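Long-range contacts in peptidase M16 inactive domain family protein (Pseudomonas fluorescens, PDB 3GWB), which is of unproven function but belongs to the M16 peptidase family, whose members are generally metal-dependent hydrolases: residues 144-155 and 243-254; 188-199 and 218-227. One frame throughout, in Å; residues are numbered along the deposited sequence.

Interaction 1. Residues 144-155 and 243-254; sequences KQNPGKLASLEL and IEFPSSQTSLML
Asn146 caps the helix whose first turn lays Pro147 against Phe245: Lys149 N donates to Asn146 OD1 at 2.9 Å (163° at the hydrogen), approaching from above the carbonyl plane. No hydrogen bond joins residues 144-155 to 243-254; the contact is made by apolar packing and close backbone approaches. Phe245, its CG anti to the backbone N (chi1 -157°), turns its ring toward the helix, and Pro147 CG lies 3.4 Å from Phe245 CD2, the two side chains crossing at about a right angle. The ring edge meets the backbone: Lys144 O lies near its plane, 3.4 Å from Phe245 CE1. One turn further along the helix, Leu150 O has Ile243 CD1 3.3 Å away. Met253, a selenomethionine, bends at its last torsion and places SE 3.8 Å from Ala151 CB and 3.5 Å from Ser152 N, while Leu155 CD2 rests 3.6 Å from Met253 CB. Ser251 OG, in turn, faces Gly148 CA. Gln145 NE2 bonds to Ser247 OG of the second subunit. Residues 147-155 of helix 147-160 run 27° off strand segment 249-254, axes 8.2 Å apart, on one side of a mixed sheet in which strand 414-419, whose Val416 meets Ala151 and Leu155, separates strands 239-244 and 249-257.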
loop_
_atom_site.group_PDB
_atom_site.type_symbol
_atom_site.label_atom_id
_atom_site.label_comp_id
_atom_site.label_asym_id
_atom_site.label_seq_id
_atom_site.Cartn_x
_atom_site.Cartn_y
_atom_site.Cartn_z
ATOM N N LYS A 144 17.779 -6.064 -2.196
ATOM C CA LYS A 144 19.089 -6.310 -1.604
ATOM C C LYS A 144 19.575 -5.187 -0.694
ATOM O O LYS A 144 20.650 -5.279 -0.102
ATOM C CB LYS A 144 20.117 -6.599 -2.701
ATOM C CG LYS A 144 20.016 -5.711 -3.924
ATOM C CD LYS A 144 20.841 -6.292 -5.065
ATOM C CE LYS A 144 20.757 -5.427 -6.310
ATOM N NZ LYS A 144 21.446 -6.055 -7.474
ATOM N N GLN A 145 18.777 -4.131 -0.582
ATOM C CA GLN A 145 19.116 -2.997 0.275
ATOM C C GLN A 145 18.282 -3.135 1.539
ATOM O O GLN A 145 18.273 -2.251 2.398
ATOM C CB GLN A 145 18.771 -1.680 -0.425
ATOM C CG GLN A 145 19.368 -1.553 -1.819
ATOM C CD GLN A 145 19.000 -0.247 -2.503
ATOM O OE1 GLN A 145 17.822 0.066 -2.682
ATOM N NE2 GLN A 145 20.012 0.520 -2.893
ATOM N N ASN A 146 17.587 -4.266 1.634
ATOM C CA ASN A 146 16.706 -4.572 2.755
ATOM C C ASN A 146 17.182 -5.808 3.520
ATOM O O ASN A 146 17.101 -6.932 3.014
ATOM C CB ASN A 146 15.290 -4.816 2.226
ATOM C CG ASN A 146 14.273 -4.997 3.329
ATOM O OD1 ASN A 146 14.508 -5.720 4.299
ATOM N ND2 ASN A 146 13.120 -4.349 3.181
ATOM N N PRO A 147 17.680 -5.615 4.751
ATOM C CA PRO A 147 18.171 -6.717 5.589
ATOM C C PRO A 147 17.108 -7.788 5.868
ATOM O O PRO A 147 17.359 -8.985 5.713
ATOM C CB PRO A 147 18.621 -6.004 6.865
ATOM C CG PRO A 147 19.042 -4.650 6.362
ATOM C CD PRO A 147 17.934 -4.316 5.396
ATOM N N GLY A 148 15.925 -7.350 6.285
ATOM C CA GLY A 148 14.849 -8.281 6.577
ATOM C C GLY A 148 14.495 -9.184 5.406
ATOM O O GLY A 148 14.287 -10.384 5.588
ATOM N N LYS A 149 14.420 -8.617 4.203
ATOM C CA LYS A 149 14.090 -9.405 3.017
ATOM C C LYS A 149 15.195 -10.409 2.723
ATOM O O LYS A 149 14.928 -11.562 2.386
ATOM C CB LYS A 149 13.901 -8.512 1.786
ATOM C CG LYS A 149 12.757 -7.511 1.862
ATOM C CD LYS A 149 12.235 -7.217 0.453
ATOM C CE LYS A 149 11.592 -5.842 0.330
ATOM N NZ LYS A 149 12.610 -4.745 0.270
ATOM N N LEU A 150 16.442 -9.964 2.848
ATOM C CA LEU A 150 17.580 -10.837 2.583
ATOM C C LEU A 150 17.632 -11.998 3.568
ATOM O O LEU A 150 17.997 -13.116 3.203
ATOM C CB LEU A 150 18.882 -10.034 2.634
ATOM C CG LEU A 150 19.031 -8.991 1.521
ATOM C CD1 LEU A 150 20.319 -8.203 1.718
ATOM C CD2 LEU A 150 19.037 -9.687 0.161
ATOM N N ALA A 151 17.261 -11.735 4.817
ATOM C CA ALA A 151 17.255 -12.779 5.836
ATOM C C ALA A 151 16.089 -13.731 5.572
ATOM O O ALA A 151 16.209 -14.942 5.732
ATOM C CB ALA A 151 17.124 -12.159 7.221
ATOM N N SER A 152 14.957 -13.168 5.167
ATOM C CA SER A 152 13.773 -13.968 4.883
ATOM C C SER A 152 14.006 -14.945 3.727
ATOM O O SER A 152 13.704 -16.132 3.849
ATOM C CB SER A 152 12.593 -13.053 4.557
ATOM O OG SER A 152 11.417 -13.811 4.337
ATOM N N LEU A 153 14.538 -14.447 2.611
ATOM C CA LEU A 153 14.804 -15.299 1.453
ATOM C C LEU A 153 15.708 -16.467 1.834
ATOM O O LEU A 153 15.449 -17.609 1.456
ATOM C CB LEU A 153 15.463 -14.494 0.325
ATOM C CG LEU A 153 14.628 -13.376 -0.304
ATOM C CD1 LEU A 153 15.397 -12.761 -1.460
ATOM C CD2 LEU A 153 13.295 -13.934 -0.796
ATOM N N GLU A 154 16.770 -16.170 2.583
ATOM C CA GLU A 154 17.715 -17.192 3.029
ATOM C C GLU A 154 17.056 -18.160 4.010
ATOM O O GLU A 154 17.291 -19.365 3.950
ATOM C CB GLU A 154 18.930 -16.530 3.691
ATOM C CG GLU A 154 19.909 -17.484 4.380
ATOM C CD GLU A 154 20.551 -18.478 3.427
ATOM O OE1 GLU A 154 20.709 -18.146 2.232
ATOM O OE2 GLU A 154 20.917 -19.587 3.878
ATOM N N LEU A 155 16.232 -17.630 4.912
ATOM C CA LEU A 155 15.554 -18.466 5.898
ATOM C C LEU A 155 14.626 -19.467 5.216
ATOM O O LEU A 155 14.569 -20.637 5.600
ATOM C CB LEU A 155 14.764 -17.595 6.882
ATOM C CG LEU A 155 14.009 -18.321 8.001
ATOM C CD1 LEU A 155 14.952 -19.238 8.756
ATOM C CD2 LEU A 155 13.393 -17.299 8.948
ATOM N N ILE A 243 24.000 -13.009 7.688
ATOM C CA ILE A 243 24.252 -12.294 6.448
ATOM C C ILE A 243 24.848 -10.950 6.821
ATOM O O ILE A 243 24.175 -10.111 7.417
ATOM C CB ILE A 243 22.957 -12.053 5.655
ATOM C CG1 ILE A 243 22.259 -13.386 5.382
ATOM C CG2 ILE A 243 23.286 -11.338 4.352
ATOM C CD1 ILE A 243 20.929 -13.248 4.678
ATOM N N GLU A 244 26.119 -10.754 6.479
ATOM C CA GLU A 244 26.813 -9.509 6.787
ATOM C C GLU A 244 26.210 -8.337 6.025
ATOM O O GLU A 244 26.148 -8.348 4.797
ATOM C CB GLU A 244 28.295 -9.640 6.438
ATOM C CG GLU A 244 29.172 -8.530 6.993
ATOM C CD GLU A 244 29.107 -8.438 8.507
ATOM O OE1 GLU A 244 28.967 -9.489 9.167
ATOM O OE2 GLU A 244 29.212 -7.315 9.042
ATOM N N PHE A 245 25.763 -7.330 6.766
ATOM C CA PHE A 245 25.166 -6.133 6.186
ATOM C C PHE A 245 25.594 -4.988 7.103
ATOM O O PHE A 245 25.067 -4.836 8.207
ATOM C CB PHE A 245 23.640 -6.262 6.170
ATOM C CG PHE A 245 22.967 -5.399 5.144
ATOM C CD1 PHE A 245 22.972 -5.763 3.802
ATOM C CD2 PHE A 245 22.334 -4.219 5.515
ATOM C CE1 PHE A 245 22.350 -4.965 2.841
ATOM C CE2 PHE A 245 21.710 -3.413 4.564
ATOM C CZ PHE A 245 21.719 -3.786 3.225
ATOM N N PRO A 246 26.562 -4.172 6.653
ATOM C CA PRO A 246 27.106 -3.031 7.394
ATOM C C PRO A 246 26.112 -1.983 7.887
ATOM O O PRO A 246 26.522 -0.966 8.447
ATOM C CB PRO A 246 28.148 -2.460 6.431
ATOM C CG PRO A 246 27.596 -2.809 5.096
ATOM C CD PRO A 246 27.135 -4.226 5.298
ATOM N N SER A 247 24.815 -2.228 7.692
ATOM C CA SER A 247 23.771 -1.300 8.158
ATOM C C SER A 247 23.754 -1.249 9.704
ATOM O O SER A 247 24.462 -2.018 10.340
ATOM C CB SER A 247 22.419 -1.708 7.589
ATOM O OG SER A 247 22.014 -2.930 8.155
ATOM N N SER A 248 22.925 -0.372 10.291
ATOM C CA SER A 248 22.901 -0.095 11.741
ATOM C C SER A 248 22.040 -0.872 12.728
ATOM O O SER A 248 22.241 -0.792 13.989
ATOM C CB SER A 248 22.605 1.366 11.955
ATOM O OG SER A 248 22.087 1.568 13.261
ATOM N N GLN A 249 21.029 -1.567 12.227
ATOM C CA GLN A 249 20.165 -2.332 13.128
ATOM C C GLN A 249 20.394 -3.775 12.729
ATOM O O GLN A 249 21.029 -4.027 11.718
ATOM C CB GLN A 249 18.721 -1.925 12.930
ATOM C CG GLN A 249 18.445 -0.490 13.402
ATOM C CD GLN A 249 17.791 -0.486 14.730
ATOM O OE1 GLN A 249 18.052 0.361 15.591
ATOM N NE2 GLN A 249 16.916 -1.447 14.916
ATOM N N THR A 250 19.934 -4.726 13.518
ATOM C CA THR A 250 20.098 -6.108 13.107
ATOM C C THR A 250 18.758 -6.805 13.029
ATOM O O THR A 250 17.936 -6.697 13.935
ATOM C CB THR A 250 21.025 -6.933 14.051
ATOM O OG1 THR A 250 20.595 -6.783 15.408
ATOM C CG2 THR A 250 22.472 -6.511 13.914
ATOM N N SER A 251 18.539 -7.501 11.923
ATOM C CA SER A 251 17.300 -8.224 11.705
ATOM C C SER A 251 17.461 -9.658 12.179
ATOM O O SER A 251 18.405 -10.343 11.785
ATOM C CB SER A 251 16.940 -8.204 10.220
ATOM O OG SER A 251 16.019 -9.235 9.912
ATOM N N LEU A 252 16.538 -10.101 13.028
ATOM C CA LEU A 252 16.562 -11.449 13.584
ATOM C C LEU A 252 15.326 -12.232 13.155
ATOM O O LEU A 252 14.199 -11.760 13.298
ATOM C CB LEU A 252 16.591 -11.387 15.114
ATOM C CG LEU A 252 17.765 -10.714 15.823
ATOM C CD1 LEU A 252 17.421 -10.553 17.300
ATOM C CD2 LEU A 252 19.028 -11.547 15.640
HETATM N N MSE A 253 15.539 -13.438 12.643
HETATM C CA MSE A 253 14.431 -14.280 12.219
HETATM C C MSE A 253 14.665 -15.711 12.675
HETATM O O MSE A 253 15.739 -16.273 12.462
HETATM C CB MSE A 253 14.288 -14.247 10.698
HETATM C CG MSE A 253 14.080 -12.864 10.122
HETATM SE SE MSE A 253 13.627 -12.981 8.390
HETATM C CE MSE A 253 11.971 -13.572 8.527
ATOM N N LEU A 254 13.660 -16.287 13.321
ATOM C CA LEU A 254 13.737 -17.661 13.799
ATOM C C LEU A 254 12.550 -18.379 13.195
ATOM O O LEU A 254 11.480 -17.794 13.048
ATOM C CB LEU A 254 13.649 -17.727 15.325
ATOM C CG LEU A 254 14.689 -16.959 16.141
ATOM C CD1 LEU A 254 14.350 -15.475 16.136
ATOM C CD2 LEU A 254 14.699 -17.482 17.573
#

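Interaction 2. Residues 188-199 and 218-227; sequences HAKAYAAGNVVI and SAALPKGPAL
Pro222 is the bump that fills the hollow at the end of helix 181-191: its CG lies 3.6 Å from His188 CE1, its CD presses on Tyr192 O, and its CB sits beside Ala189. The backbone then slots in beside the 193-196 turn, with Ala194 N giving a 2.8 Å hydrogen bond to Pro222 O. Two glycines make the close fit possible. There is no room for a CB on Gly195 beside Gly224 O, which accepts a weak bond from Gly195 N, nor for one on Gly224 beside Ala193 CB. Deeper in, Leu221 CD1 meets Val197 CG1 at 3.7 Å and packs against Ala194. This is the helix-turn-strand connection into strand 197-203, a strand of the six-stranded mixed sheet, and the tail leaving helix 207-220 folds back across it. Asn196 fixes the far end. Its CG is anti to the backbone N (chi1 -161°), which carries OD1 to Leu227 N, 2.9 Å away with the N-H nearly straight (172°) but above the carbonyl plane, while ND2 donates to Ala191 O at 2.8 Å and also to Ala43 O. With an alanine here, Leu227 N and Ala191 O would probably lose their side-chain partners, leaving the tail less firmly tied to the turn. Leu227 lies over this amide and turns CD2 onto Lys190 CG, 3.6 Å away and crossing at about a right angle. Two waters bridge the backbones: one donates to both Ala189 O and Lys223 O, the other to both Lys190 O and Pro225 O.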
loop_
_atom_site.group_PDB
_atom_site.type_symbol
_atom_site.label_atom_id
_atom_site.label_comp_id
_atom_site.label_asym_id
_atom_site.label_seq_id
_atom_site.Cartn_x
_atom_site.Cartn_y
_atom_site.Cartn_z
ATOM N N HIS A 188 -1.138 -20.256 -17.875
ATOM C CA HIS A 188 -2.526 -19.838 -17.681
ATOM C C HIS A 188 -3.527 -20.932 -18.064
ATOM O O HIS A 188 -4.492 -21.179 -17.342
ATOM C CB HIS A 188 -2.800 -18.570 -18.497
ATOM C CG HIS A 188 -4.172 -18.003 -18.298
ATOM N ND1 HIS A 188 -5.236 -18.327 -19.111
ATOM C CD2 HIS A 188 -4.662 -17.172 -17.352
ATOM C CE1 HIS A 188 -6.326 -17.722 -18.670
ATOM N NE2 HIS A 188 -6.002 -17.014 -17.602
ATOM N N ALA A 189 -3.288 -21.594 -19.194
ATOM C CA ALA A 189 -4.186 -22.650 -19.664
ATOM C C ALA A 189 -4.213 -23.831 -18.693
ATOM O O ALA A 189 -5.217 -24.543 -18.573
ATOM C CB ALA A 189 -3.747 -23.120 -21.049
ATOM N N LYS A 190 -3.102 -24.024 -17.997
ATOM C CA LYS A 190 -2.960 -25.108 -17.036
ATOM C C LYS A 190 -3.407 -24.761 -15.613
ATOM O O LYS A 190 -4.180 -25.496 -14.997
ATOM C CB LYS A 190 -1.493 -25.552 -16.994
ATOM C CG LYS A 190 -1.164 -26.552 -15.895
ATOM C CD LYS A 190 0.270 -27.088 -16.021
ATOM C CE LYS A 190 1.316 -26.033 -15.707
ATOM N NZ LYS A 190 1.220 -25.596 -14.282
ATOM N N ALA A 191 -2.915 -23.638 -15.100
ATOM C CA ALA A 191 -3.206 -23.224 -13.728
ATOM C C ALA A 191 -4.503 -22.457 -13.519
ATOM O O ALA A 191 -5.051 -22.444 -12.415
ATOM C CB ALA A 191 -2.024 -22.417 -13.181
ATOM N N TYR A 192 -5.000 -21.803 -14.559
ATOM C CA TYR A 192 -6.243 -21.066 -14.408
ATOM C C TYR A 192 -7.439 -21.835 -14.957
ATOM O O TYR A 192 -8.517 -21.276 -15.169
ATOM C CB TYR A 192 -6.120 -19.684 -15.055
ATOM C CG TYR A 192 -5.312 -18.719 -14.201
ATOM C CD1 TYR A 192 -3.932 -18.880 -14.050
ATOM C CD2 TYR A 192 -5.932 -17.689 -13.499
ATOM C CE1 TYR A 192 -3.195 -18.045 -13.221
ATOM C CE2 TYR A 192 -5.199 -16.840 -12.661
ATOM C CZ TYR A 192 -3.833 -17.030 -12.529
ATOM O OH TYR A 192 -3.110 -16.211 -11.694
ATOM N N ALA A 193 -7.248 -23.132 -15.177
ATOM C CA ALA A 193 -8.319 -23.990 -15.677
ATOM C C ALA A 193 -9.451 -24.019 -14.641
ATOM O O ALA A 193 -9.210 -23.968 -13.433
ATOM C CB ALA A 193 -7.785 -25.407 -15.937
ATOM N N ALA A 194 -10.684 -24.091 -15.122
ATOM C CA ALA A 194 -11.856 -24.106 -14.257
ATOM C C ALA A 194 -11.814 -25.183 -13.173
ATOM O O ALA A 194 -12.256 -24.960 -12.047
ATOM C CB ALA A 194 -13.107 -24.263 -15.103
ATOM N N GLY A 195 -11.288 -26.356 -13.508
ATOM C CA GLY A 195 -11.217 -27.418 -12.520
ATOM C C GLY A 195 -10.216 -27.133 -11.412
ATOM O O GLY A 195 -10.184 -27.838 -10.404
ATOM N N ASN A 196 -9.411 -26.087 -11.590
ATOM C CA ASN A 196 -8.376 -25.715 -10.622
ATOM C C ASN A 196 -8.726 -24.464 -9.814
ATOM O O ASN A 196 -7.858 -23.873 -9.167
ATOM C CB ASN A 196 -7.054 -25.479 -11.373
ATOM C CG ASN A 196 -5.842 -25.534 -10.467
ATOM O OD1 ASN A 196 -5.677 -26.480 -9.700
ATOM N ND2 ASN A 196 -4.973 -24.526 -10.567
ATOM N N VAL A 197 -9.991 -24.061 -9.842
ATOM C CA VAL A 197 -10.390 -22.857 -9.122
ATOM C C VAL A 197 -11.507 -23.037 -8.100
ATOM O O VAL A 197 -12.339 -23.945 -8.204
ATOM C CB VAL A 197 -10.839 -21.755 -10.115
ATOM C CG1 VAL A 197 -12.236 -22.082 -10.648
ATOM C CG2 VAL A 197 -10.813 -20.374 -9.426
ATOM N N VAL A 198 -11.505 -22.162 -7.102
ATOM C CA VAL A 198 -12.539 -22.137 -6.077
ATOM C C VAL A 198 -13.268 -20.818 -6.297
ATOM O O VAL A 198 -12.631 -19.777 -6.388
ATOM C CB VAL A 198 -11.958 -22.123 -4.649
ATOM C CG1 VAL A 198 -13.085 -21.891 -3.636
ATOM C CG2 VAL A 198 -11.260 -23.447 -4.359
ATOM N N ILE A 199 -14.591 -20.863 -6.383
ATOM C CA ILE A 199 -15.388 -19.659 -6.609
ATOM C C ILE A 199 -16.153 -19.305 -5.341
ATOM O O ILE A 199 -17.050 -20.035 -4.934
ATOM C CB ILE A 199 -16.389 -19.882 -7.766
ATOM C CG1 ILE A 199 -15.624 -20.163 -9.058
ATOM C CG2 ILE A 199 -17.287 -18.669 -7.938
ATOM C CD1 ILE A 199 -16.511 -20.662 -10.177
ATOM N N SER A 218 -17.095 -19.660 -14.405
ATOM C CA SER A 218 -16.516 -20.972 -14.641
ATOM C C SER A 218 -16.406 -21.283 -16.132
ATOM O O SER A 218 -15.390 -21.803 -16.576
ATOM C CB SER A 218 -17.359 -22.045 -13.944
ATOM O OG SER A 218 -16.775 -23.324 -14.100
ATOM N N ALA A 219 -17.435 -20.942 -16.907
ATOM C CA ALA A 219 -17.432 -21.223 -18.349
ATOM C C ALA A 219 -16.437 -20.397 -19.162
ATOM O O ALA A 219 -16.014 -20.823 -20.244
ATOM C CB ALA A 219 -18.835 -21.032 -18.927
ATOM N N ALA A 220 -16.081 -19.225 -18.642
ATOM C CA ALA A 220 -15.152 -18.313 -19.307
ATOM C C ALA A 220 -13.689 -18.699 -19.095
ATOM O O ALA A 220 -12.819 -18.256 -19.837
ATOM C CB ALA A 220 -15.386 -16.875 -18.813
ATOM N N LEU A 221 -13.424 -19.526 -18.088
ATOM C CA LEU A 221 -12.058 -19.961 -17.791
ATOM C C LEU A 221 -11.617 -21.069 -18.731
ATOM O O LEU A 221 -12.441 -21.722 -19.366
ATOM C CB LEU A 221 -11.961 -20.494 -16.351
ATOM C CG LEU A 221 -12.208 -19.516 -15.195
ATOM C CD1 LEU A 221 -12.189 -20.249 -13.851
ATOM C CD2 LEU A 221 -11.149 -18.444 -15.228
ATOM N N PRO A 222 -10.302 -21.282 -18.852
ATOM C CA PRO A 222 -9.847 -22.357 -19.737
ATOM C C PRO A 222 -10.364 -23.660 -19.113
ATOM O O PRO A 222 -10.518 -23.741 -17.889
ATOM C CB PRO A 222 -8.324 -22.253 -19.651
ATOM C CG PRO A 222 -8.088 -20.793 -19.317
ATOM C CD PRO A 222 -9.169 -20.498 -18.325
ATOM N N LYS A 223 -10.647 -24.664 -19.938
ATOM C CA LYS A 223 -11.131 -25.947 -19.434
ATOM C C LYS A 223 -9.939 -26.802 -19.035
ATOM O O LYS A 223 -8.927 -26.825 -19.738
ATOM C CB LYS A 223 -11.934 -26.684 -20.507
ATOM C CG LYS A 223 -13.436 -26.445 -20.463
ATOM C CD LYS A 223 -13.807 -25.041 -20.820
ATOM C CE LYS A 223 -15.314 -24.856 -20.708
ATOM N NZ LYS A 223 -15.690 -23.441 -20.912
ATOM N N GLY A 224 -10.056 -27.509 -17.917
ATOM C CA GLY A 224 -8.953 -28.350 -17.474
ATOM C C GLY A 224 -9.133 -28.840 -16.049
ATOM O O GLY A 224 -9.934 -28.289 -15.302
ATOM N N PRO A 225 -8.381 -29.863 -15.630
ATOM C CA PRO A 225 -8.516 -30.383 -14.271
ATOM C C PRO A 225 -7.699 -29.617 -13.234
ATOM O O PRO A 225 -6.926 -28.717 -13.568
ATOM C CB PRO A 225 -8.037 -31.819 -14.424
ATOM C CG PRO A 225 -6.896 -31.649 -15.382
ATOM C CD PRO A 225 -7.464 -30.701 -16.424
ATOM N N ALA A 226 -7.886 -29.987 -11.974
ATOM C CA ALA A 226 -7.156 -29.379 -10.879
ATOM C C ALA A 226 -5.740 -29.936 -10.935
ATOM O O ALA A 226 -5.536 -31.075 -11.363
ATOM C CB ALA A 226 -7.798 -29.747 -9.564
ATOM N N LEU A 227 -4.768 -29.135 -10.516
ATOM C CA LEU A 227 -3.384 -29.579 -10.509
ATOM C C LEU A 227 -3.188 -30.432 -9.266
ATOM O O LEU A 227 -3.940 -30.305 -8.301
ATOM C CB LEU A 227 -2.438 -28.376 -10.486
ATOM C CG LEU A 227 -2.534 -27.463 -11.714
ATOM C CD1 LEU A 227 -1.527 -26.334 -11.586
ATOM C CD2 LEU A 227 -2.290 -28.272 -12.985
HETATM O O HOH W 1 -6.694 -25.529 -20.605
HETATM O O HOH W 2 -5.045 -28.015 -15.314
HETATM O O HOH W 3 -5.455 -27.712 -6.899
#

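Interactions 1 and 2 lie on opposite sides of the chain's centre, their centres 38 Å apart and their nearest atoms about 20 Å apart, so neither touches the other. Each belongs to a different sheet: residues 188-199 and 218-227 sit at the six-stranded one, residues 243-254 in the five-stranded one. Along the chain, both segments of interaction 2 fall between those of interaction 1. Helix 147-160 is followed by helix 181-191, and helix 207-220 by strand 239-244; the chain thus passes from the helix packed on the five-stranded sheet to the six-stranded sheet and back. Neither contact contains a metal or ligand; only interaction 1 reaches the second subunit.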